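Local coordinates for urea carboxylase (Thermus thermophilus, PDB 3OEP), which is of unknown function but is a KipI-KipA homologue once taken for an allophanate hydrolase, its family being generally assigned hydrolase activity and ATP binding, at residues 290-296 / 331-337; 384-390 / 478-483. One frame throughout, in Å; residues are numbered along the deposited sequence.

Interaction 1: 290-296 / 331-337; sequences VAAFAGY and RGYLAVA
With CG anti to the backbone N (chi1 170°), the Phe293 ring is laid toward the neighbouring strand, where its edge atom CD2 comes 3.4 Å from Tyr333 O, near the plane of the ring. Leu334 uses the same first torsion, and its CD1 branch reaches back across the pair to lie 3.5 Å from Ala292 O and 4.1 Å from Ala291 CB. The backbones of 290-296 and 331-337 run antiparallel and are joined by six hydrogen bonds. Ala292 exchanges two with Ala335 and Ala294 two with Tyr333; Ala337 N to Val290 O (2.9 Å) and Tyr296 N to Arg331 O (3.0 Å) add one at each end, the latter with its donor above the carbonyl plane. Gly295 sits at phi 99°, where a CB would jam against the preceding carbonyl and run into Arg331 O. Ala291, Phe293, Leu334 and Val336 share one face of the sheet. On the other lie Ala292, Tyr333 and Ala335, which touch helix 255-264, and Ala294, which meets Gln383; the Tyr333 hydroxyl is hydrogen-bonded to Glu275 OE2 and Asp254 N. The pair forms adjacent inner strands of a five-stranded antiparallel sheet, within the part assigned to carboxyltransferase subdomains A and B.

Interaction 2: 384-390 / 478-483; sequences RPLPEAF and WLLGQA
Arg384 lies over one face of the Trp478 indole in a cation-pi contact, the first of several side chains by which the loop 384-390, leading into strand 390-396 of a seven-stranded sheet, consistent with the cyclophilin-like fold of the family, packs on the short helix at 477-480 and the type I turn, Leu480 to Ala483, at its end. Its CD sits 3.4 Å from the centroid of the six-membered ring, while CZ stands 4.5 Å from that of the five-membered ring. A bend at chi3 (71°) carries the guanidinium there, and its plane is nearly perpendicular to the indole, NH1 coming closest. Pro385 O meets the rim of the same indole in its plane. Leu386 then sends CD1 between Trp478 CZ3, Leu479 CD2 and Gln482 CB. Next, Pro387 CD touches Leu479 CD2 at 3.7 Å, and that methyl also lies against the indole face opposite Arg384. Replacing Trp478 by alanine would probably cost the Arg384 side chain the surface it lies on and open a gap beside Leu386 and Leu479. Phe390, at the start of its strand, closes the contact: Leu479 CB sits over the centre of its ring, 9° off the normal, and Phe390 CE2 comes within 3.2 Å of Leu479 O.

How the interactions relate
From the N terminus, interaction 1 comes first: strand 289-295 runs out, the chain passes through strands 298-302, 305-307, 311-315 and 320-325, and strand 331-336 returns to close the loop. Interaction 2 opens only afterwards, at 384-390, and closes a longer excursion, through helix 402-408 and most strands of the seven-stranded sheet that begins with 390-396, when 478-483 is reached. The two are therefore in series, neither nested nor crossed. They nevertheless meet in space: Tyr296 OH probably hydrogen-bonds Arg384 O (2.5 Å), and Arg331 NE probably does so with Gly481 O (2.8 Å). Tyr296 also packs on Leu386 and Gln482, tying the end of strand 289-295 and the start of strand 331-336 to the loop and helix beside strand 390-396.

Interaction 1: 290-296 / 331-337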
loop_
_atom_site.group_PDB
_atom_site.type_symbol
_atom_site.label_atom_id
_atom_site.label_comp_id
_atom_site.label_asym_id
_atom_site.label_seq_id
_atom_site.Cartn_x
_atom_site.Cartn_y
_atom_site.Cartn_z
ATOM N N VAL A 290 -18.996 -24.900 -3.193
ATOM C CA VAL A 290 -19.930 -23.960 -2.619
ATOM C C VAL A 290 -19.180 -22.645 -2.506
ATOM O O VAL A 290 -18.092 -22.577 -1.922
ATOM C CB VAL A 290 -20.491 -24.427 -1.281
ATOM C CG1 VAL A 290 -21.335 -23.328 -0.635
ATOM C CG2 VAL A 290 -21.331 -25.677 -1.496
ATOM N N ALA A 291 -19.739 -21.622 -3.136
ATOM C CA ALA A 291 -19.117 -20.314 -3.206
ATOM C C ALA A 291 -20.107 -19.255 -2.750
ATOM O O ALA A 291 -21.307 -19.512 -2.662
ATOM C CB ALA A 291 -18.646 -20.035 -4.649
ATOM N N ALA A 292 -19.608 -18.064 -2.440
ATOM C CA ALA A 292 -20.478 -16.955 -2.076
ATOM C C ALA A 292 -19.989 -15.676 -2.723
ATOM O O ALA A 292 -18.784 -15.442 -2.822
ATOM C CB ALA A 292 -20.540 -16.781 -0.568
ATOM N N PHE A 293 -20.950 -14.866 -3.155
ATOM C CA PHE A 293 -20.704 -13.598 -3.801
ATOM C C PHE A 293 -21.216 -12.491 -2.885
ATOM O O PHE A 293 -22.327 -12.573 -2.361
ATOM C CB PHE A 293 -21.412 -13.569 -5.159
ATOM C CG PHE A 293 -21.420 -12.221 -5.809
ATOM C CD1 PHE A 293 -22.611 -11.663 -6.261
ATOM C CD2 PHE A 293 -20.245 -11.497 -5.956
ATOM C CE1 PHE A 293 -22.627 -10.414 -6.857
ATOM C CE2 PHE A 293 -20.255 -10.242 -6.551
ATOM C CZ PHE A 293 -21.450 -9.701 -6.996
ATOM N N ALA A 294 -20.378 -11.486 -2.643
ATOM C CA ALA A 294 -20.759 -10.343 -1.821
ATOM C C ALA A 294 -20.106 -9.085 -2.377
ATOM O O ALA A 294 -19.246 -9.161 -3.255
ATOM C CB ALA A 294 -20.367 -10.560 -0.359
ATOM N N GLY A 295 -20.520 -7.934 -1.861
ATOM C CA GLY A 295 -20.068 -6.654 -2.393
ATOM C C GLY A 295 -21.096 -6.054 -3.326
ATOM O O GLY A 295 -22.292 -6.351 -3.227
ATOM N N TYR A 296 -20.632 -5.198 -4.230
ATOM C CA TYR A 296 -21.520 -4.377 -5.041
ATOM C C TYR A 296 -20.999 -4.246 -6.462
ATOM O O TYR A 296 -19.877 -4.634 -6.757
ATOM C CB TYR A 296 -21.666 -2.983 -4.416
ATOM C CG TYR A 296 -22.073 -3.026 -2.962
ATOM C CD1 TYR A 296 -23.411 -3.000 -2.591
ATOM C CD2 TYR A 296 -21.115 -3.108 -1.954
ATOM C CE1 TYR A 296 -23.783 -3.059 -1.257
ATOM C CE2 TYR A 296 -21.476 -3.167 -0.625
ATOM C CZ TYR A 296 -22.810 -3.140 -0.280
ATOM O OH TYR A 296 -23.159 -3.199 1.046
ATOM N N ARG A 331 -17.028 -3.062 -6.762
ATOM C CA ARG A 331 -16.110 -4.053 -6.201
ATOM C C ARG A 331 -16.845 -5.243 -5.599
ATOM O O ARG A 331 -17.644 -5.099 -4.678
ATOM C CB ARG A 331 -15.221 -3.391 -5.156
ATOM C CG ARG A 331 -14.000 -4.187 -4.736
ATOM C CD ARG A 331 -13.023 -3.293 -3.959
ATOM N NE ARG A 331 -12.718 -2.083 -4.726
ATOM C CZ ARG A 331 -11.724 -1.941 -5.600
ATOM N NH1 ARG A 331 -10.832 -2.899 -5.799
ATOM N NH2 ARG A 331 -11.600 -0.793 -6.253
ATOM N N GLY A 332 -16.550 -6.420 -6.134
ATOM C CA GLY A 332 -17.171 -7.663 -5.692
ATOM C C GLY A 332 -16.163 -8.619 -5.088
ATOM O O GLY A 332 -14.946 -8.484 -5.303
ATOM N N TYR A 333 -16.685 -9.582 -4.326
ATOM C CA TYR A 333 -15.900 -10.617 -3.660
ATOM C C TYR A 333 -16.488 -11.994 -3.917
ATOM O O TYR A 333 -17.702 -12.182 -3.848
ATOM C CB TYR A 333 -15.845 -10.367 -2.146
ATOM C CG TYR A 333 -15.117 -9.096 -1.862
ATOM C CD1 TYR A 333 -15.794 -7.886 -1.820
ATOM C CD2 TYR A 333 -13.729 -9.090 -1.738
ATOM C CE1 TYR A 333 -15.109 -6.696 -1.620
ATOM C CE2 TYR A 333 -13.038 -7.909 -1.539
ATOM C CZ TYR A 333 -13.727 -6.720 -1.479
ATOM O OH TYR A 333 -13.030 -5.548 -1.292
ATOM N N LEU A 334 -15.617 -12.950 -4.215
ATOM C CA LEU A 334 -16.028 -14.336 -4.368
ATOM C C LEU A 334 -15.219 -15.182 -3.400
ATOM O O LEU A 334 -13.995 -15.237 -3.499
ATOM C CB LEU A 334 -15.803 -14.808 -5.799
ATOM C CG LEU A 334 -16.284 -16.223 -6.127
ATOM C CD1 LEU A 334 -17.803 -16.282 -6.114
ATOM C CD2 LEU A 334 -15.721 -16.658 -7.478
ATOM N N ALA A 335 -15.914 -15.827 -2.466
ATOM C CA ALA A 335 -15.305 -16.753 -1.516
ATOM C C ALA A 335 -15.688 -18.178 -1.886
ATOM O O ALA A 335 -16.727 -18.408 -2.505
ATOM C CB ALA A 335 -15.765 -16.436 -0.106
ATOM N N VAL A 336 -14.835 -19.128 -1.518
ATOM C CA VAL A 336 -15.136 -20.544 -1.695
ATOM C C VAL A 336 -14.949 -21.266 -0.373
ATOM O O VAL A 336 -14.042 -20.947 0.397
ATOM C CB VAL A 336 -14.260 -21.194 -2.792
ATOM C CG1 VAL A 336 -14.534 -20.526 -4.145
ATOM C CG2 VAL A 336 -12.788 -21.112 -2.431
ATOM N N ALA A 337 -15.822 -22.235 -0.110
ATOM C CA ALA A 337 -15.767 -23.001 1.126
ATOM C C ALA A 337 -14.392 -23.647 1.249
ATOM O O ALA A 337 -13.965 -24.383 0.348
ATOM C CB ALA A 337 -16.856 -24.059 1.139
#

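Interaction 2: 384-390 / 478-483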
loop_
_atom_site.group_PDB
_atom_site.type_symbol
_atom_site.label_atom_id
_atom_site.label_comp_id
_atom_site.label_asym_id
_atom_site.label_seq_id
_atom_site.Cartn_x
_atom_site.Cartn_y
_atom_site.Cartn_z
ATOM N N ARG A 384 -25.732 -4.214 3.812
ATOM C CA ARG A 384 -26.065 -2.809 3.988
ATOM C C ARG A 384 -26.236 -2.171 2.605
ATOM O O ARG A 384 -25.512 -2.521 1.666
ATOM C CB ARG A 384 -24.973 -2.091 4.791
ATOM C CG ARG A 384 -23.614 -2.042 4.117
ATOM C CD ARG A 384 -22.512 -1.518 5.043
ATOM N NE ARG A 384 -22.157 -2.455 6.109
ATOM C CZ ARG A 384 -21.051 -2.380 6.853
ATOM N NH1 ARG A 384 -20.160 -1.414 6.658
ATOM N NH2 ARG A 384 -20.828 -3.289 7.797
ATOM N N PRO A 385 -27.210 -1.260 2.456
ATOM C CA PRO A 385 -27.337 -0.631 1.147
ATOM C C PRO A 385 -26.172 0.313 0.851
ATOM O O PRO A 385 -25.595 0.902 1.769
ATOM C CB PRO A 385 -28.652 0.147 1.254
ATOM C CG PRO A 385 -28.857 0.367 2.704
ATOM C CD PRO A 385 -28.273 -0.831 3.383
ATOM N N LEU A 386 -25.823 0.420 -0.424
ATOM C CA LEU A 386 -24.789 1.338 -0.868
ATOM C C LEU A 386 -25.485 2.595 -1.368
ATOM O O LEU A 386 -26.241 2.528 -2.333
ATOM C CB LEU A 386 -23.972 0.706 -1.992
ATOM C CG LEU A 386 -22.801 1.523 -2.532
ATOM C CD1 LEU A 386 -21.732 1.721 -1.471
ATOM C CD2 LEU A 386 -22.222 0.846 -3.761
ATOM N N PRO A 387 -25.245 3.744 -0.712
ATOM C CA PRO A 387 -25.934 4.964 -1.133
ATOM C C PRO A 387 -25.379 5.527 -2.440
ATOM O O PRO A 387 -24.240 5.230 -2.807
ATOM C CB PRO A 387 -25.684 5.925 0.031
ATOM C CG PRO A 387 -24.399 5.485 0.615
ATOM C CD PRO A 387 -24.307 3.992 0.397
ATOM N N GLU A 388 -26.192 6.326 -3.131
ATOM C CA GLU A 388 -25.807 6.918 -4.417
ATOM C C GLU A 388 -24.766 8.025 -4.244
ATOM O O GLU A 388 -23.927 8.230 -5.120
ATOM C CB GLU A 388 -27.036 7.470 -5.149
ATOM N N ALA A 389 -24.843 8.738 -3.121
ATOM C CA ALA A 389 -23.832 9.725 -2.738
ATOM C C ALA A 389 -23.293 9.354 -1.360
ATOM O O ALA A 389 -24.024 8.812 -0.535
ATOM C CB ALA A 389 -24.435 11.113 -2.713
ATOM N N PHE A 390 -22.023 9.650 -1.111
ATOM C CA PHE A 390 -21.372 9.245 0.139
ATOM C C PHE A 390 -21.300 10.395 1.134
ATOM O O PHE A 390 -20.863 11.494 0.799
ATOM C CB PHE A 390 -19.954 8.726 -0.109
ATOM C CG PHE A 390 -19.874 7.503 -0.990
ATOM C CD1 PHE A 390 -20.985 6.698 -1.234
ATOM C CD2 PHE A 390 -18.656 7.140 -1.549
ATOM C CE1 PHE A 390 -20.883 5.569 -2.049
ATOM C CE2 PHE A 390 -18.549 6.021 -2.351
ATOM C CZ PHE A 390 -19.670 5.234 -2.604
ATOM N N TRP A 478 -15.249 1.720 4.021
ATOM C CA TRP A 478 -15.832 0.714 3.120
ATOM C C TRP A 478 -16.508 1.367 1.914
ATOM O O TRP A 478 -16.488 0.821 0.811
ATOM C CB TRP A 478 -16.824 -0.202 3.861
ATOM C CG TRP A 478 -18.125 0.461 4.224
ATOM C CD1 TRP A 478 -18.364 1.249 5.313
ATOM C CD2 TRP A 478 -19.364 0.397 3.499
ATOM N NE1 TRP A 478 -19.667 1.685 5.310
ATOM C CE2 TRP A 478 -20.303 1.178 4.206
ATOM C CE3 TRP A 478 -19.766 -0.232 2.315
ATOM C CZ2 TRP A 478 -21.622 1.339 3.771
ATOM C CZ3 TRP A 478 -21.077 -0.081 1.890
ATOM C CH2 TRP A 478 -21.989 0.699 2.615
ATOM N N LEU A 479 -17.098 2.544 2.115
ATOM C CA LEU A 479 -17.728 3.267 1.021
ATOM C C LEU A 479 -16.717 3.606 -0.065
ATOM O O LEU A 479 -17.018 3.488 -1.251
ATOM C CB LEU A 479 -18.405 4.545 1.523
ATOM C CG LEU A 479 -19.621 4.362 2.431
ATOM C CD1 LEU A 479 -19.964 5.690 3.098
ATOM C CD2 LEU A 479 -20.813 3.829 1.653
ATOM N N LEU A 480 -15.515 4.010 0.336
ATOM C CA LEU A 480 -14.489 4.381 -0.635
ATOM C C LEU A 480 -13.929 3.174 -1.381
ATOM O O LEU A 480 -13.368 3.321 -2.473
ATOM C CB LEU A 480 -13.383 5.188 0.032
ATOM C CG LEU A 480 -13.883 6.521 0.590
ATOM C CD1 LEU A 480 -12.746 7.291 1.236
ATOM C CD2 LEU A 480 -14.568 7.361 -0.509
ATOM N N GLY A 481 -14.100 1.985 -0.799
ATOM C CA GLY A 481 -13.864 0.731 -1.506
ATOM C C GLY A 481 -14.830 0.511 -2.664
ATOM O O GLY A 481 -14.601 -0.355 -3.506
ATOM N N GLN A 482 -15.913 1.290 -2.703
ATOM C CA GLN A 482 -16.928 1.188 -3.748
ATOM C C GLN A 482 -17.039 2.480 -4.561
ATOM O O GLN A 482 -17.999 2.663 -5.312
ATOM C CB GLN A 482 -18.275 0.853 -3.112
ATOM C CG GLN A 482 -18.294 -0.508 -2.414
ATOM C CD GLN A 482 -18.105 -1.664 -3.376
ATOM O OE1 GLN A 482 -18.303 -1.523 -4.588
ATOM N NE2 GLN A 482 -17.751 -2.829 -2.839
ATOM N N ALA A 483 -16.041 3.352 -4.430
ATOM C CA ALA A 483 -16.038 4.629 -5.140
ATOM C C ALA A 483 -15.811 4.417 -6.634
ATOM O O ALA A 483 -15.091 3.499 -7.043
ATOM C CB ALA A 483 -14.959 5.547 -4.573
#